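Local coordinates for protein B- and T-lymphocyte attenuator (PDB 1XAU) that acts as an inhibitory receptor on lymphocytes, dampening antigen receptor signalling through the phosphatases SHP-1 and SHP-2 and binding the herpesvirus entry mediator HVEM, at residues Ile86-Ser95 with Ser107-Arg115; Gly29-Tyr40 with Arg74-Pro85. All coordinates share one frame; numbering follows the deposited sequence.

Contact 1: residues Ile86-Ser95 with Ser107-Arg115; sequences IHLSDNGSYS and SHSVTIHVR. With CD (cadmium ion), chain B.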
loop_
_atom_site.group_PDB
_atom_site.type_symbol
_atom_site.label_atom_id
_atom_site.label_comp_id
_atom_site.label_asym_id
_atom_site.label_seq_id
_atom_site.Cartn_x
_atom_site.Cartn_y
_atom_site.Cartn_z
ATOM N N ILE A 86 9.929 -1.205 10.782
ATOM C CA ILE A 86 9.180 -2.399 10.526
ATOM C C ILE A 86 9.462 -3.483 11.591
ATOM O O ILE A 86 10.556 -3.495 12.219
ATOM C CB ILE A 86 9.455 -2.937 9.115
ATOM C CG1 ILE A 86 8.383 -4.005 8.839
ATOM C CG2 ILE A 86 10.880 -3.533 9.021
ATOM C CD1 ILE A 86 8.275 -4.193 7.353
ATOM N N HIS A 87 8.456 -4.293 11.891
ATOM C CA HIS A 87 8.617 -5.314 12.927
ATOM C C HIS A 87 8.292 -6.685 12.397
ATOM O O HIS A 87 7.643 -6.838 11.346
ATOM C CB HIS A 87 7.655 -5.072 14.112
ATOM C CG HIS A 87 7.604 -3.663 14.609
ATOM N ND1 HIS A 87 6.568 -2.793 14.291
ATOM C CD2 HIS A 87 8.453 -2.965 15.402
ATOM C CE1 HIS A 87 6.799 -1.618 14.862
ATOM N NE2 HIS A 87 7.933 -1.702 15.541
ATOM N N LEU A 88 8.692 -7.739 13.130
ATOM C CA LEU A 88 8.313 -9.076 12.667
ATOM C C LEU A 88 6.825 -9.223 12.451
ATOM O O LEU A 88 6.398 -9.899 11.476
ATOM C CB LEU A 88 8.768 -10.205 13.670
ATOM C CG LEU A 88 10.292 -10.373 13.706
ATOM C CD1 LEU A 88 10.719 -11.142 15.053
ATOM C CD2 LEU A 88 10.751 -11.181 12.452
ATOM N N SER A 89 6.021 -8.625 13.318
ATOM C CA SER A 89 4.574 -8.736 13.208
ATOM C C SER A 89 3.999 -8.091 11.916
ATOM O O SER A 89 2.788 -8.260 11.602
ATOM C CB SER A 89 3.874 -8.077 14.411
ATOM O OG SER A 89 4.320 -6.751 14.529
ATOM N N ASP A 90 4.829 -7.302 11.217
ATOM C CA ASP A 90 4.422 -6.666 9.960
ATOM C C ASP A 90 4.482 -7.595 8.768
ATOM O O ASP A 90 4.085 -7.208 7.683
ATOM C CB ASP A 90 5.269 -5.368 9.718
ATOM C CG ASP A 90 4.985 -4.300 10.809
ATOM O OD1 ASP A 90 3.756 -4.022 11.083
ATOM O OD2 ASP A 90 5.944 -3.752 11.432
ATOM N N ASN A 91 5.022 -8.794 8.950
ATOM C CA ASN A 91 5.085 -9.802 7.880
ATOM C C ASN A 91 3.645 -9.982 7.338
ATOM O O ASN A 91 2.673 -9.976 8.130
ATOM C CB ASN A 91 5.477 -11.108 8.524
ATOM C CG ASN A 91 6.043 -12.072 7.573
ATOM O OD1 ASN A 91 7.251 -12.047 7.269
ATOM N ND2 ASN A 91 5.164 -12.995 7.076
ATOM N N GLY A 92 3.470 -10.134 6.050
ATOM C CA GLY A 92 2.081 -10.318 5.578
ATOM C C GLY A 92 1.860 -9.771 4.194
ATOM O O GLY A 92 2.841 -9.336 3.528
ATOM N N SER A 93 0.595 -9.743 3.744
ATOM C CA SER A 93 0.226 -9.323 2.375
ATOM C C SER A 93 -0.545 -8.032 2.464
ATOM O O SER A 93 -1.417 -7.925 3.337
ATOM C CB SER A 93 -0.681 -10.404 1.683
ATOM O OG SER A 93 0.061 -11.582 1.444
ATOM N N TYR A 94 -0.186 -7.042 1.626
ATOM C CA TYR A 94 -0.807 -5.720 1.682
ATOM C C TYR A 94 -1.409 -5.343 0.300
ATOM O O TYR A 94 -0.964 -5.829 -0.722
ATOM C CB TYR A 94 0.296 -4.697 2.029
ATOM C CG TYR A 94 0.881 -4.884 3.426
ATOM C CD1 TYR A 94 0.393 -4.129 4.468
ATOM C CD2 TYR A 94 1.873 -5.836 3.682
ATOM C CE1 TYR A 94 0.888 -4.287 5.761
ATOM C CE2 TYR A 94 2.374 -6.040 4.991
ATOM C CZ TYR A 94 1.855 -5.235 6.019
ATOM O OH TYR A 94 2.277 -5.289 7.357
ATOM N N SER A 95 -2.399 -4.483 0.274
ATOM C CA SER A 95 -2.942 -4.018 -1.037
ATOM C C SER A 95 -3.485 -2.634 -0.755
ATOM O O SER A 95 -3.672 -2.267 0.425
ATOM C CB SER A 95 -4.101 -4.942 -1.551
ATOM O OG SER A 95 -5.196 -4.957 -0.628
ATOM N N SER A 107 -6.125 -3.307 -5.812
ATOM C CA SER A 107 -4.840 -3.495 -6.453
ATOM C C SER A 107 -4.433 -4.907 -6.221
ATOM O O SER A 107 -5.050 -5.609 -5.454
ATOM C CB SER A 107 -3.705 -2.656 -5.801
ATOM O OG SER A 107 -3.486 -3.061 -4.432
ATOM N N HIS A 108 -3.327 -5.272 -6.853
ATOM C CA HIS A 108 -2.747 -6.550 -6.614
ATOM C C HIS A 108 -2.032 -6.418 -5.222
ATOM O O HIS A 108 -1.817 -5.298 -4.721
ATOM C CB HIS A 108 -1.707 -6.833 -7.700
ATOM C CG HIS A 108 -2.331 -7.188 -9.022
ATOM N ND1 HIS A 108 -3.253 -8.206 -9.113
ATOM C CD2 HIS A 108 -2.259 -6.626 -10.257
ATOM C CE1 HIS A 108 -3.732 -8.261 -10.348
ATOM N NE2 HIS A 108 -3.145 -7.316 -11.058
ATOM N N SER A 109 -1.641 -7.548 -4.632
ATOM C CA SER A 109 -1.026 -7.506 -3.318
ATOM C C SER A 109 0.504 -7.512 -3.409
ATOM O O SER A 109 1.096 -7.928 -4.432
ATOM C CB SER A 109 -1.468 -8.753 -2.504
ATOM O OG SER A 109 -1.049 -9.911 -3.209
ATOM N N VAL A 110 1.128 -7.004 -2.355
ATOM C CA VAL A 110 2.592 -7.068 -2.194
ATOM C C VAL A 110 2.787 -7.860 -0.918
ATOM O O VAL A 110 2.163 -7.567 0.110
ATOM C CB VAL A 110 3.290 -5.649 -2.155
ATOM C CG1 VAL A 110 2.549 -4.694 -1.306
ATOM C CG2 VAL A 110 4.746 -5.782 -1.704
ATOM N N THR A 111 3.650 -8.873 -0.956
ATOM C CA THR A 111 3.860 -9.709 0.235
ATOM C C THR A 111 5.184 -9.271 0.824
ATOM O O THR A 111 6.180 -9.200 0.073
ATOM C CB THR A 111 4.050 -11.170 -0.228
ATOM O OG1 THR A 111 2.810 -11.599 -0.775
ATOM C CG2 THR A 111 4.419 -12.096 0.919
ATOM N N ILE A 112 5.209 -8.970 2.127
ATOM C CA ILE A 112 6.474 -8.549 2.772
ATOM C C ILE A 112 6.875 -9.656 3.727
ATOM O O ILE A 112 6.054 -10.138 4.512
ATOM C CB ILE A 112 6.242 -7.249 3.625
ATOM C CG1 ILE A 112 5.707 -6.173 2.669
ATOM C CG2 ILE A 112 7.559 -6.820 4.374
ATOM C CD1 ILE A 112 6.566 -6.056 1.402
ATOM N N HIS A 113 8.126 -10.043 3.687
ATOM C CA HIS A 113 8.570 -11.070 4.589
ATOM C C HIS A 113 9.617 -10.341 5.447
ATOM O O HIS A 113 10.544 -9.795 4.897
ATOM C CB HIS A 113 9.235 -12.196 3.802
ATOM C CG HIS A 113 10.039 -13.117 4.659
ATOM N ND1 HIS A 113 9.522 -13.742 5.766
ATOM C CD2 HIS A 113 11.333 -13.484 4.595
ATOM C CE1 HIS A 113 10.458 -14.443 6.368
ATOM N NE2 HIS A 113 11.573 -14.307 5.672
ATOM N N VAL A 114 9.462 -10.360 6.761
ATOM C CA VAL A 114 10.394 -9.639 7.656
ATOM C C VAL A 114 11.296 -10.642 8.370
ATOM O O VAL A 114 10.806 -11.588 9.015
ATOM C CB VAL A 114 9.595 -8.855 8.665
ATOM C CG1 VAL A 114 10.566 -7.990 9.556
ATOM C CG2 VAL A 114 8.585 -7.887 7.930
ATOM N N ARG A 115 12.590 -10.456 8.199
ATOM C CA ARG A 115 13.647 -11.325 8.798
ATOM C C ARG A 115 14.236 -10.731 10.088
ATOM O O ARG A 115 14.322 -9.481 10.201
ATOM C CB ARG A 115 14.744 -11.499 7.744
ATOM C CG ARG A 115 14.242 -11.867 6.342
ATOM C CD ARG A 115 15.340 -11.554 5.243
ATOM N NE ARG A 115 15.330 -10.141 4.844
ATOM C CZ ARG A 115 15.896 -9.660 3.737
ATOM N NH1 ARG A 115 16.532 -10.492 2.901
ATOM N NH2 ARG A 115 15.830 -8.331 3.453
HETATM CD CD CD B . -3.340 -6.620 -13.225
HETATM O O HOH W 1 6.892 -14.604 5.777
HETATM O O HOH W 2 -7.080 -3.728 -3.011
HETATM O O HOH W 3 -5.738 -7.740 -13.139
HETATM O O HOH W 4 -2.634 -8.533 -14.008
HETATM O O HOH W 5 -3.195 -6.705 -15.656
HETATM O O HOH W 6 -1.663 -6.030 -13.455
#
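The side-chain amide of N91 turns across to the strand 110-114, where its OD1 takes two donors. The backbone N of V114 lies 2.8 Å from N91 OD1 on a fairly straight bond, while H113 ND1 reaches the same oxygen on a lone pair from 3.2 Å, tilted out of its own imidazole plane. CG anti to the backbone N (chi1 -159°) swings the N91 amide toward the partner strand, bringing OD1 to both donors, and a water joins N91 ND2 to the H113 ring. Next along the partner strand, I86 and V114 meet tip to tip, CD1 to CG2 at 3.8 Å, and V114 CG1 packs on the carbonyl O of H87. On the core-facing side, Y94 and I112 cross at about a right angle, with I112 CG1 4.0 Å from Y94 CD2. Antiparallel backbone bonds pair G92 with I112 and Y94 with V110; S93 and T111 lie between them on the other face. The far end of the Y94 ring is fixed by OH, which donates to D90 O at 2.7 Å. This bond, within the D-x-G-x-Y-x-C sequence, makes a tyrosine corner, a feature of Greek-key β-sandwiches, here on the F strand, next to G, of the immunoglobulin domain.

Contact 2: residues Gly29-Tyr40 with Arg74-Pro85; sequences GELFKIECPVKY and RSVPVFVLHFKP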
loop_
_atom_site.group_PDB
_atom_site.type_symbol
_atom_site.label_atom_id
_atom_site.label_comp_id
_atom_site.label_asym_id
_atom_site.label_seq_id
_atom_site.Cartn_x
_atom_site.Cartn_y
_atom_site.Cartn_z
ATOM N N GLY A 29 13.403 -3.753 12.437
ATOM C CA GLY A 29 14.095 -2.521 12.847
ATOM C C GLY A 29 14.463 -1.537 11.732
ATOM O O GLY A 29 14.828 -0.387 11.992
ATOM N N GLU A 30 14.456 -1.962 10.467
ATOM C CA GLU A 30 14.721 -1.035 9.369
ATOM C C GLU A 30 13.549 -0.090 9.133
ATOM O O GLU A 30 12.412 -0.435 9.498
ATOM C CB GLU A 30 14.863 -1.771 8.019
ATOM C CG GLU A 30 16.087 -2.582 7.844
ATOM C CD GLU A 30 16.140 -3.135 6.405
ATOM O OE1 GLU A 30 15.139 -3.792 5.947
ATOM O OE2 GLU A 30 17.168 -2.904 5.748
ATOM N N LEU A 31 13.825 1.110 8.568
ATOM C CA LEU A 31 12.724 2.040 8.098
ATOM C C LEU A 31 12.387 1.366 6.766
ATOM O O LEU A 31 13.292 1.160 5.966
ATOM C CB LEU A 31 13.264 3.435 7.782
ATOM C CG LEU A 31 12.948 4.441 8.904
ATOM C CD1 LEU A 31 13.059 3.809 10.199
ATOM C CD2 LEU A 31 13.760 5.709 8.761
ATOM N N PHE A 32 11.131 1.071 6.459
ATOM C CA PHE A 32 10.852 0.330 5.199
ATOM C C PHE A 32 9.574 0.896 4.608
ATOM O O PHE A 32 8.740 1.436 5.341
ATOM C CB PHE A 32 10.606 -1.145 5.531
ATOM C CG PHE A 32 10.365 -2.057 4.293
ATOM C CD1 PHE A 32 11.461 -2.527 3.560
ATOM C CD2 PHE A 32 9.089 -2.461 3.937
ATOM C CE1 PHE A 32 11.269 -3.423 2.444
ATOM C CE2 PHE A 32 8.899 -3.367 2.806
ATOM C CZ PHE A 32 9.991 -3.812 2.094
ATOM N N LYS A 33 9.403 0.832 3.291
ATOM C CA LYS A 33 8.166 1.312 2.747
ATOM C C LYS A 33 7.646 0.445 1.599
ATOM O O LYS A 33 8.447 -0.297 0.970
ATOM C CB LYS A 33 8.324 2.727 2.184
ATOM C CG LYS A 33 9.397 2.899 1.054
ATOM C CD LYS A 33 9.468 4.370 0.544
ATOM C CE LYS A 33 10.704 4.457 -0.435
ATOM N NZ LYS A 33 10.893 5.719 -1.298
ATOM N N ILE A 34 6.320 0.459 1.388
ATOM C CA ILE A 34 5.776 -0.179 0.196
ATOM C C ILE A 34 4.982 0.882 -0.542
ATOM O O ILE A 34 4.541 1.888 0.018
ATOM C CB ILE A 34 4.941 -1.403 0.482
ATOM C CG1 ILE A 34 3.835 -1.069 1.411
ATOM C CG2 ILE A 34 5.891 -2.514 1.040
ATOM C CD1 ILE A 34 2.987 -2.365 1.777
ATOM N N GLU A 35 4.853 0.669 -1.835
ATOM C CA GLU A 35 4.297 1.709 -2.676
ATOM C C GLU A 35 3.133 1.240 -3.496
ATOM O O GLU A 35 3.162 0.135 -4.026
ATOM C CB GLU A 35 5.385 2.110 -3.665
ATOM C CG GLU A 35 6.633 2.697 -2.994
ATOM C CD GLU A 35 7.637 3.207 -3.995
ATOM O OE1 GLU A 35 7.537 2.950 -5.245
ATOM O OE2 GLU A 35 8.538 3.897 -3.522
ATOM N N CYS A 36 2.220 2.172 -3.737
ATOM C CA CYS A 36 1.041 1.877 -4.578
ATOM C C CYS A 36 0.963 2.947 -5.657
ATOM O O CYS A 36 0.486 4.038 -5.381
ATOM C CB CYS A 36 -0.170 1.888 -3.657
ATOM S SG CYS A 36 -1.848 1.967 -4.359
ATOM N N PRO A 37 1.495 2.693 -6.853
ATOM C CA PRO A 37 1.426 3.710 -7.935
ATOM C C PRO A 37 -0.080 3.951 -8.257
ATOM O O PRO A 37 -0.870 2.999 -8.308
ATOM C CB PRO A 37 2.125 3.022 -9.091
ATOM C CG PRO A 37 3.073 2.138 -8.480
ATOM C CD PRO A 37 2.264 1.514 -7.326
ATOM N N VAL A 38 -0.489 5.188 -8.467
ATOM C CA VAL A 38 -1.895 5.495 -8.736
ATOM C C VAL A 38 -2.050 6.321 -9.990
ATOM O O VAL A 38 -1.470 7.448 -10.074
ATOM C CB VAL A 38 -2.538 6.310 -7.564
ATOM C CG1 VAL A 38 -4.042 6.505 -7.776
ATOM C CG2 VAL A 38 -2.283 5.544 -6.188
ATOM N N LYS A 39 -2.779 5.778 -10.960
ATOM C CA LYS A 39 -3.063 6.532 -12.193
ATOM C C LYS A 39 -4.470 7.162 -12.014
ATOM O O LYS A 39 -5.421 6.491 -11.691
ATOM C CB LYS A 39 -3.104 5.600 -13.418
ATOM C CG LYS A 39 -3.402 6.362 -14.739
ATOM C CD LYS A 39 -3.569 5.344 -15.907
ATOM C CE LYS A 39 -3.632 6.029 -17.273
ATOM N NZ LYS A 39 -4.679 7.119 -17.360
ATOM N N TYR A 40 -4.614 8.467 -12.170
ATOM C CA TYR A 40 -5.953 9.032 -12.024
ATOM C C TYR A 40 -6.067 10.124 -13.073
ATOM O O TYR A 40 -5.040 10.473 -13.681
ATOM C CB TYR A 40 -6.231 9.527 -10.600
ATOM C CG TYR A 40 -5.326 10.602 -10.112
ATOM C CD1 TYR A 40 -5.639 11.957 -10.298
ATOM C CD2 TYR A 40 -4.181 10.279 -9.409
ATOM C CE1 TYR A 40 -4.790 12.974 -9.768
ATOM C CE2 TYR A 40 -3.361 11.240 -8.882
ATOM C CZ TYR A 40 -3.670 12.590 -9.060
ATOM O OH TYR A 40 -2.822 13.495 -8.464
ATOM N N ARG A 74 7.891 11.406 -9.036
ATOM C CA ARG A 74 7.909 10.343 -10.046
ATOM C C ARG A 74 7.031 10.618 -11.256
ATOM O O ARG A 74 6.356 11.639 -11.343
ATOM C CB ARG A 74 7.465 9.015 -9.441
ATOM C CG ARG A 74 8.122 8.685 -8.153
ATOM C CD ARG A 74 7.816 7.278 -7.752
ATOM N NE ARG A 74 8.658 6.901 -6.623
ATOM C CZ ARG A 74 8.302 6.046 -5.668
ATOM N NH1 ARG A 74 7.114 5.459 -5.690
ATOM N NH2 ARG A 74 9.141 5.779 -4.681
ATOM N N SER A 75 7.050 9.682 -12.193
ATOM C CA SER A 75 6.258 9.793 -13.422
ATOM C C SER A 75 4.768 9.649 -13.065
ATOM O O SER A 75 3.907 10.427 -13.526
ATOM C CB SER A 75 6.692 8.687 -14.391
ATOM O OG SER A 75 6.946 7.506 -13.637
ATOM N N VAL A 76 4.491 8.662 -12.220
ATOM C CA VAL A 76 3.149 8.395 -11.732
ATOM C C VAL A 76 3.110 8.694 -10.213
ATOM O O VAL A 76 4.055 8.372 -9.498
ATOM C CB VAL A 76 2.795 6.906 -11.972
ATOM C CG1 VAL A 76 1.461 6.557 -11.286
ATOM C CG2 VAL A 76 2.721 6.636 -13.495
ATOM N N PRO A 77 2.047 9.340 -9.718
ATOM C CA PRO A 77 2.028 9.607 -8.266
ATOM C C PRO A 77 2.053 8.242 -7.570
ATOM O O PRO A 77 1.594 7.249 -8.133
ATOM C CB PRO A 77 0.694 10.326 -8.052
ATOM C CG PRO A 77 0.348 10.888 -9.424
ATOM C CD PRO A 77 0.794 9.793 -10.354
ATOM N N VAL A 78 2.621 8.205 -6.368
ATOM C CA VAL A 78 2.724 6.977 -5.629
ATOM C C VAL A 78 2.204 7.192 -4.207
ATOM O O VAL A 78 2.558 8.181 -3.553
ATOM C CB VAL A 78 4.189 6.521 -5.553
ATOM C CG1 VAL A 78 4.242 5.250 -4.794
ATOM C CG2 VAL A 78 4.760 6.225 -7.005
ATOM N N PHE A 79 1.301 6.331 -3.780
ATOM C CA PHE A 79 0.801 6.378 -2.401
ATOM C C PHE A 79 1.680 5.399 -1.631
ATOM O O PHE A 79 1.860 4.279 -2.055
ATOM C CB PHE A 79 -0.672 5.940 -2.355
ATOM C CG PHE A 79 -1.263 6.040 -1.046
ATOM C CD1 PHE A 79 -1.182 7.222 -0.323
ATOM C CD2 PHE A 79 -1.977 4.936 -0.519
ATOM C CE1 PHE A 79 -1.806 7.326 0.952
ATOM C CE2 PHE A 79 -2.616 5.013 0.752
ATOM C CZ PHE A 79 -2.512 6.210 1.488
ATOM N N VAL A 80 2.249 5.830 -0.523
ATOM C CA VAL A 80 3.217 5.039 0.184
ATOM C C VAL A 80 2.840 4.714 1.617
ATOM O O VAL A 80 2.252 5.564 2.284
ATOM C CB VAL A 80 4.476 5.913 0.209
ATOM C CG1 VAL A 80 5.650 5.162 0.741
ATOM C CG2 VAL A 80 4.723 6.408 -1.238
ATOM N N LEU A 81 3.189 3.520 2.060
ATOM C CA LEU A 81 2.993 3.075 3.445
ATOM C C LEU A 81 4.398 3.003 4.029
ATOM O O LEU A 81 5.259 2.232 3.550
ATOM C CB LEU A 81 2.271 1.714 3.462
ATOM C CG LEU A 81 2.128 1.163 4.891
ATOM C CD1 LEU A 81 1.097 2.072 5.664
ATOM C CD2 LEU A 81 1.643 -0.305 4.823
ATOM N N HIS A 82 4.635 3.723 5.125
ATOM C CA HIS A 82 5.981 3.779 5.749
ATOM C C HIS A 82 5.979 3.088 7.102
ATOM O O HIS A 82 5.167 3.440 7.969
ATOM C CB HIS A 82 6.347 5.209 6.043
ATOM C CG HIS A 82 6.364 6.089 4.840
ATOM N ND1 HIS A 82 7.507 6.341 4.129
ATOM C CD2 HIS A 82 5.389 6.842 4.279
ATOM C CE1 HIS A 82 7.235 7.219 3.167
ATOM N NE2 HIS A 82 5.963 7.543 3.238
ATOM N N PHE A 83 6.860 2.133 7.298
ATOM C CA PHE A 83 6.978 1.443 8.570
ATOM C C PHE A 83 8.220 2.068 9.257
ATOM O O PHE A 83 9.360 2.002 8.710
ATOM C CB PHE A 83 7.288 -0.046 8.346
ATOM C CG PHE A 83 6.219 -0.791 7.590
ATOM C CD1 PHE A 83 5.324 -1.591 8.304
ATOM C CD2 PHE A 83 6.113 -0.701 6.208
ATOM C CE1 PHE A 83 4.310 -2.318 7.614
ATOM C CE2 PHE A 83 5.082 -1.416 5.497
ATOM C CZ PHE A 83 4.186 -2.230 6.243
ATOM N N LYS A 84 8.029 2.606 10.459
ATOM C CA LYS A 84 9.072 3.328 11.178
ATOM C C LYS A 84 9.124 2.879 12.628
ATOM O O LYS A 84 8.556 3.551 13.514
ATOM C CB LYS A 84 8.732 4.832 11.140
ATOM C CG LYS A 84 9.817 5.757 11.762
ATOM C CD LYS A 84 9.527 7.253 11.523
ATOM C CE LYS A 84 10.480 8.147 12.429
ATOM N NZ LYS A 84 10.792 9.543 11.811
ATOM N N PRO A 85 9.768 1.745 12.886
ATOM C CA PRO A 85 10.432 0.884 11.896
ATOM C C PRO A 85 9.508 -0.282 11.641
ATOM O O PRO A 85 8.461 -0.380 12.281
ATOM C CB PRO A 85 11.659 0.375 12.664
ATOM C CG PRO A 85 11.121 0.171 14.040
ATOM C CD PRO A 85 10.128 1.358 14.264
HETATM O O HOH W 7 12.215 5.723 -3.852
#
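P85, preceded by a cis peptide bond, sets its ring against the start of the opposing segment, with CB 3.3 Å from G29 O and almost as near E30 O. Beside it L31 and K84 run alongside each other. From F32 to P37 the chains pair as regular antiparallel strands, and the bonds F32–F83, I34–L81 and C36–F79 run in both directions; V38 N to P77 O at 2.9 Å extends the ladder. F32 and F83 run alongside each other in the same direction. CD2 of F83 comes edge-on to the F32 ring, its own edge carrying F32 O at 3.5 Å. I34 follows the same pattern, CG1 resting 3.8 Å from L81 CB. These are the B and E strands of the immunoglobulin sandwich, and C36 on this inner face forms the inter-sheet disulfide with C96, with W49 packing nearby. The opposite face mixes charged K33 and E35 with V78 and V80. E35 and R74 form a salt bridge there, part of a network with K33, but its modelled geometry is doubtful. As modelled, a water accepts from K33 NZ and R74 NH2, and E71 also pairs with R74. V80 CG1 sits over one face of the H82 imidazole, 3.4 Å above the plane and displaced from the ring centre, while H82 NE2 bonds to S69.

In the fold
The two contacts lie in opposite sheets of one immunoglobulin sandwich, their centres about 13 Å apart. Segment 86-95 of contact 1 directly follows segment 74-85 of contact 2, and the chain crosses to the other sheet through the turn that begins at I86 and ends at G92. At its start, I86 O to G29 N and I86 N to E30 O, both 2.9 Å, are probable hydrogen bonds. In the core Y94 touches contact 2 twice, CB at 3.6 Å from I34 CD1 and OH at 3.6 Å from F83 CE1. A cadmium ion is bound by H108 NE2 of contact 1; a second lies about 6 Å from the F32 side chain and about 7 Å from that of R115.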